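Local structure of uncharacterized protein (Bacteroides eggerthii DSM 20697, 4ECO) at residues G113-K118 with R142-K147. The protein is of unknown function but, as a leucine-rich repeat protein, probably offers its curved solenoid surface for binding other proteins. Sequence-based numbering, arbitrary orientation.
Sequences GSHGEK and RMHYQK. With NA (sodium ion), chain C.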
loop_
_atom_site.group_PDB
_atom_site.type_symbol
_atom_site.label_atom_id
_atom_site.label_comp_id
_atom_site.label_asym_id
_atom_site.label_seq_id
_atom_site.Cartn_x
_atom_site.Cartn_y
_atom_site.Cartn_z
ATOM N N GLY A 113 -5.443 20.990 -7.767
ATOM C CA GLY A 113 -6.218 19.867 -7.273
ATOM C C GLY A 113 -5.236 18.830 -6.816
ATOM O O GLY A 113 -4.046 18.997 -7.065
ATOM N N SER A 114 -5.699 17.784 -6.124
ATOM C CA SER A 114 -4.819 16.728 -5.622
ATOM C C SER A 114 -5.591 15.499 -5.250
ATOM O O SER A 114 -6.829 15.542 -5.191
ATOM C CB SER A 114 -4.050 17.199 -4.394
ATOM O OG SER A 114 -4.885 17.147 -3.249
ATOM N N HIS A 115 -4.848 14.409 -4.907
ATOM C CA HIS A 115 -5.436 13.154 -4.439
ATOM C C HIS A 115 -6.056 13.380 -3.057
ATOM O O HIS A 115 -6.988 12.660 -2.705
ATOM C CB HIS A 115 -4.433 11.994 -4.449
ATOM C CG HIS A 115 -3.290 12.126 -3.500
ATOM N ND1 HIS A 115 -2.060 12.582 -3.919
ATOM C CD2 HIS A 115 -3.208 11.794 -2.188
ATOM C CE1 HIS A 115 -1.276 12.532 -2.852
ATOM N NE2 HIS A 115 -1.931 12.077 -1.781
ATOM N N GLY A 116 -5.597 14.425 -2.346
ATOM C CA GLY A 116 -6.103 14.819 -1.038
ATOM C C GLY A 116 -7.587 15.141 -1.053
ATOM O O GLY A 116 -8.311 14.807 -0.113
ATOM N N GLU A 117 -8.065 15.745 -2.141
ATOM C CA GLU A 117 -9.469 16.137 -2.316
ATOM C C GLU A 117 -10.427 14.933 -2.271
ATOM O O GLU A 117 -11.554 15.081 -1.782
ATOM C CB GLU A 117 -9.639 16.893 -3.625
ATOM C CG GLU A 117 -8.997 18.273 -3.587
ATOM C CD GLU A 117 -9.044 19.016 -4.905
ATOM O OE1 GLU A 117 -8.674 18.399 -5.936
ATOM O OE2 GLU A 117 -9.437 20.209 -4.909
ATOM N N LYS A 118 -9.961 13.741 -2.704
ATOM C CA LYS A 118 -10.755 12.513 -2.671
ATOM C C LYS A 118 -10.864 11.961 -1.245
ATOM O O LYS A 118 -11.784 11.185 -0.985
ATOM C CB LYS A 118 -10.174 11.423 -3.622
ATOM C CG LYS A 118 -10.429 11.627 -5.139
ATOM C CD LYS A 118 -11.923 11.754 -5.548
ATOM C CE LYS A 118 -12.222 13.154 -6.035
ATOM N NZ LYS A 118 -13.659 13.504 -6.011
ATOM N N ARG A 142 5.681 13.408 0.448
ATOM C CA ARG A 142 5.929 12.514 -0.685
ATOM C C ARG A 142 5.292 11.134 -0.442
ATOM O O ARG A 142 4.726 10.548 -1.361
ATOM C CB ARG A 142 7.447 12.355 -0.921
ATOM C CG ARG A 142 8.090 13.477 -1.708
ATOM C CD ARG A 142 9.483 13.111 -2.155
ATOM N NE ARG A 142 9.888 13.897 -3.323
ATOM C CZ ARG A 142 11.105 13.891 -3.857
ATOM N NH1 ARG A 142 12.067 13.148 -3.327
ATOM N NH2 ARG A 142 11.374 14.647 -4.909
HETATM N N MSE A 143 5.356 10.652 0.813
HETATM C CA MSE A 143 4.829 9.357 1.270
HETATM C C MSE A 143 3.333 9.376 1.548
HETATM O O MSE A 143 2.791 8.332 1.928
HETATM C CB MSE A 143 5.544 8.928 2.571
HETATM C CG MSE A 143 7.050 8.720 2.423
HETATM SE SE MSE A 143 7.524 7.554 0.963
HETATM C CE MSE A 143 6.678 5.900 1.604
ATOM N N HIS A 144 2.663 10.536 1.384
ATOM C CA HIS A 144 1.230 10.666 1.682
ATOM C C HIS A 144 0.376 9.733 0.822
ATOM O O HIS A 144 -0.549 9.138 1.377
ATOM C CB HIS A 144 0.712 12.111 1.538
ATOM C CG HIS A 144 -0.707 12.268 1.980
ATOM N ND1 HIS A 144 -1.766 11.843 1.186
ATOM C CD2 HIS A 144 -1.197 12.783 3.132
ATOM C CE1 HIS A 144 -2.857 12.083 1.894
ATOM N NE2 HIS A 144 -2.566 12.663 3.065
ATOM N N TYR A 145 0.640 9.618 -0.513
ATOM C CA TYR A 145 -0.188 8.750 -1.342
ATOM C C TYR A 145 0.011 7.311 -0.912
ATOM O O TYR A 145 -0.965 6.555 -0.794
ATOM C CB TYR A 145 0.098 8.916 -2.846
ATOM C CG TYR A 145 -0.858 8.138 -3.742
ATOM C CD1 TYR A 145 -0.593 6.823 -4.108
ATOM C CD2 TYR A 145 -2.009 8.732 -4.249
ATOM C CE1 TYR A 145 -1.452 6.116 -4.949
ATOM C CE2 TYR A 145 -2.877 8.033 -5.088
ATOM C CZ TYR A 145 -2.599 6.726 -5.428
ATOM O OH TYR A 145 -3.452 6.054 -6.255
ATOM N N GLN A 146 1.277 6.959 -0.622
ATOM C CA GLN A 146 1.699 5.637 -0.202
ATOM C C GLN A 146 0.983 5.206 1.082
ATOM O O GLN A 146 0.353 4.143 1.076
ATOM C CB GLN A 146 3.227 5.611 -0.010
ATOM C CG GLN A 146 3.834 4.243 0.336
ATOM C CD GLN A 146 3.702 3.201 -0.742
ATOM O OE1 GLN A 146 3.572 3.496 -1.933
ATOM N NE2 GLN A 146 3.738 1.943 -0.332
ATOM N N LYS A 147 1.023 6.037 2.152
ATOM C CA LYS A 147 0.374 5.680 3.413
ATOM C C LYS A 147 -1.141 5.597 3.262
ATOM O O LYS A 147 -1.748 4.761 3.928
ATOM C CB LYS A 147 0.748 6.622 4.593
ATOM C CG LYS A 147 0.508 8.126 4.400
ATOM C CD LYS A 147 0.709 8.932 5.711
ATOM C CE LYS A 147 0.862 10.445 5.537
ATOM N NZ LYS A 147 2.239 10.859 5.091
HETATM NA NA NA C . -12.125 21.025 -5.171
#
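His115 joins His144 through a ring-to-ring hydrogen bond and takes the edge of the Tyr145 ring over one face, so these three buried residues form a small aromatic cluster. The polar part is the bond between His115 NE2 and His144 ND1, 3.0 Å long with an angle of 152°; either nitrogen could be the donor. His144 ND1 lies at the edge of the His115 ring, in its plane, and the two rings meet rim to rim, neither over the other's face. The remaining ring nitrogens bond elsewhere, His115 ND1 to Glu255 and His144 NE2 to Glu121, making a hydrogen-bonded chain Glu255-His115-His144-Glu121 that fixes both ring rotations; the flanking carboxylates would probably favour one extra proton shared by the pair, three N-H groups over four ring nitrogens.

The aromatic part is a T-shaped stack: planes at 88°, with Tyr145 CD2 above the His115 ring and 3.7 Å from His115 CG. Tyr145 CB adds a CH-pi contact, 4.1 Å from the centroid of the His115 ring. His115 CG sits between its backbone N and carbonyl carbon (chi1 66°), carrying the imidazole across to helix 144-149. With an alanine at His115 the imidazole is gone, which would probably leave His144 ND1 and Glu255 without a mate and the Tyr145 edge without the face it packs on.

Within 113-118, Ser114 N donates to Glu117 OE1 (3.0 Å). Glu117 OE2 coordinates the sodium ion at 2.8 Å, alongside Ser192 O. The turn follows strand 109-111 of the leucine-rich repeat solenoid; helix 144-149 lies in the long connection between strands 109-111 and 210-214, which pair in parallel, and His115 and Tyr145 both touch Asn279 of strand 277-279.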